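Local coordinates for UPF0311 protein CA_C3321 (Clostridium acetobutylicum ATCC 824, PDB 3G7G) that is of unknown function but belongs to the UPF0311 (DUF3237) family and folds into an eight-stranded antiparallel beta-barrel, at residues 124-127 against 131-134. Residues are numbered along the deposited sequence; the frame is centred on the assembly and turned at random.
Sequences FETY and YKWM
Phe124 lies opposite Met134, and Thr126 opposite Tyr131, as the end of strand 117-126 faces the loop that folds back on it before strand 139-144 begins. No direct backbone hydrogen bond joins the segments; one water accepts from Phe124 N and donates to Met134 O. Residues 131-134 form a type I beta-turn closed by Met134 N to Tyr131 O, 3.1 Å. That same carbonyl receives a weak bond from Thr126 OG1, 3.0 Å from Tyr131 O, while Thr126 CG2 rests on Tyr131 CB. Met134 bends at its last torsion (chi3 77°), setting CE squarely over the Phe124 ring, 3.6 Å from its centroid; SD stands obliquely above, in a Met-aromatic contact. Phe139 packs edge-to-face with Phe124, and Phe15 touches both Phe124 and Met134. Lys132, bent at chi2 (-71°), runs past Thr126 OG1 and donates from NZ a 2.8 Å hydrogen bond to Thr126 O, from above the carbonyl plane (36° out of it). Its ammonium also forms a salt bridge with Asp30 of the second subunit, which places this lysine at the subunit interface. The Tyr131 ring leads away from the strand, its OH hydrogen-bonded to Asp83. Together these contacts hold the connection between adjacent antiparallel strands against its own first strand, near one end of the eight-stranded barrel.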
loop_
_atom_site.group_PDB
_atom_site.type_symbol
_atom_site.label_atom_id
_atom_site.label_comp_id
_atom_site.label_asym_id
_atom_site.label_seq_id
_atom_site.Cartn_x
_atom_site.Cartn_y
_atom_site.Cartn_z
ATOM N N PHE A 124 -5.278 -11.349 5.077
ATOM C CA PHE A 124 -6.490 -11.583 5.827
ATOM C C PHE A 124 -6.631 -10.736 7.080
ATOM O O PHE A 124 -5.651 -10.400 7.730
ATOM C CB PHE A 124 -6.599 -13.041 6.236
ATOM C CG PHE A 124 -6.547 -13.998 5.083
ATOM C CD1 PHE A 124 -7.620 -14.168 4.247
ATOM C CD2 PHE A 124 -5.395 -14.700 4.813
ATOM C CE1 PHE A 124 -7.538 -15.071 3.179
ATOM C CE2 PHE A 124 -5.332 -15.579 3.779
ATOM C CZ PHE A 124 -6.382 -15.763 2.966
ATOM N N GLU A 125 -7.881 -10.434 7.418
ATOM C CA GLU A 125 -8.229 -9.780 8.668
ATOM C C GLU A 125 -9.313 -10.620 9.327
ATOM O O GLU A 125 -10.287 -10.919 8.700
ATOM C CB GLU A 125 -8.674 -8.358 8.388
ATOM C CG GLU A 125 -9.059 -7.602 9.591
ATOM C CD GLU A 125 -9.510 -6.254 9.275
ATOM O OE1 GLU A 125 -10.720 -6.061 9.128
ATOM O OE2 GLU A 125 -8.653 -5.374 9.167
ATOM N N THR A 126 -9.086 -11.059 10.564
ATOM C CA THR A 126 -9.967 -11.986 11.272
ATOM C C THR A 126 -10.261 -11.419 12.681
ATOM O O THR A 126 -9.567 -10.527 13.125
ATOM C CB THR A 126 -9.330 -13.366 11.390
ATOM O OG1 THR A 126 -8.111 -13.261 12.120
ATOM C CG2 THR A 126 -9.014 -13.926 10.021
ATOM N N TYR A 127 -11.305 -11.921 13.350
ATOM C CA TYR A 127 -11.846 -11.290 14.583
ATOM C C TYR A 127 -12.084 -12.293 15.698
ATOM O O TYR A 127 -12.944 -12.101 16.589
ATOM C CB TYR A 127 -13.139 -10.513 14.270
ATOM C CG TYR A 127 -13.032 -9.834 12.939
ATOM C CD1 TYR A 127 -12.490 -8.565 12.837
ATOM C CD2 TYR A 127 -13.388 -10.496 11.765
ATOM C CE1 TYR A 127 -12.336 -7.955 11.604
ATOM C CE2 TYR A 127 -13.256 -9.880 10.530
ATOM C CZ TYR A 127 -12.698 -8.611 10.457
ATOM O OH TYR A 127 -12.550 -7.961 9.231
ATOM N N TYR A 131 -8.986 -17.931 14.235
ATOM C CA TYR A 131 -8.472 -17.562 12.895
ATOM C C TYR A 131 -7.353 -16.509 12.890
ATOM O O TYR A 131 -6.995 -16.010 11.798
ATOM C CB TYR A 131 -9.633 -17.093 11.998
ATOM C CG TYR A 131 -10.701 -18.154 11.921
ATOM C CD1 TYR A 131 -10.533 -19.276 11.113
ATOM C CD2 TYR A 131 -11.853 -18.066 12.702
ATOM C CE1 TYR A 131 -11.487 -20.266 11.078
ATOM C CE2 TYR A 131 -12.785 -19.048 12.683
ATOM C CZ TYR A 131 -12.599 -20.142 11.865
ATOM O OH TYR A 131 -13.553 -21.100 11.828
ATOM N N LYS A 132 -6.749 -16.211 14.047
ATOM C CA LYS A 132 -5.706 -15.181 14.061
ATOM C C LYS A 132 -4.411 -15.602 13.299
ATOM O O LYS A 132 -3.636 -14.737 12.829
ATOM C CB LYS A 132 -5.440 -14.661 15.473
ATOM C CG LYS A 132 -6.553 -13.726 15.983
ATOM C CD LYS A 132 -6.565 -12.344 15.278
ATOM C CE LYS A 132 -7.772 -11.537 15.696
ATOM N NZ LYS A 132 -7.778 -10.063 15.292
ATOM N N TRP A 133 -4.220 -16.919 13.153
ATOM C CA TRP A 133 -3.121 -17.471 12.387
ATOM C C TRP A 133 -3.121 -16.989 10.934
ATOM O O TRP A 133 -2.069 -16.924 10.313
ATOM C CB TRP A 133 -3.144 -19.000 12.424
ATOM C CG TRP A 133 -4.328 -19.648 11.747
ATOM C CD1 TRP A 133 -5.543 -19.975 12.319
ATOM C CD2 TRP A 133 -4.405 -20.082 10.385
ATOM N NE1 TRP A 133 -6.377 -20.547 11.373
ATOM C CE2 TRP A 133 -5.702 -20.634 10.186
ATOM C CE3 TRP A 133 -3.517 -20.032 9.298
ATOM C CZ2 TRP A 133 -6.118 -21.143 8.945
ATOM C CZ3 TRP A 133 -3.938 -20.544 8.069
ATOM C CH2 TRP A 133 -5.216 -21.092 7.906
ATOM N N MET A 134 -4.294 -16.608 10.422
ATOM C CA MET A 134 -4.422 -16.136 9.057
ATOM C C MET A 134 -3.784 -14.765 8.923
ATOM O O MET A 134 -3.442 -14.331 7.818
ATOM C CB MET A 134 -5.893 -16.098 8.608
ATOM C CG MET A 134 -6.597 -17.461 8.618
ATOM S SD MET A 134 -8.267 -17.472 7.915
ATOM C CE MET A 134 -7.792 -17.438 6.221
HETATM O O HOH W 1 -2.860 -12.101 6.209
#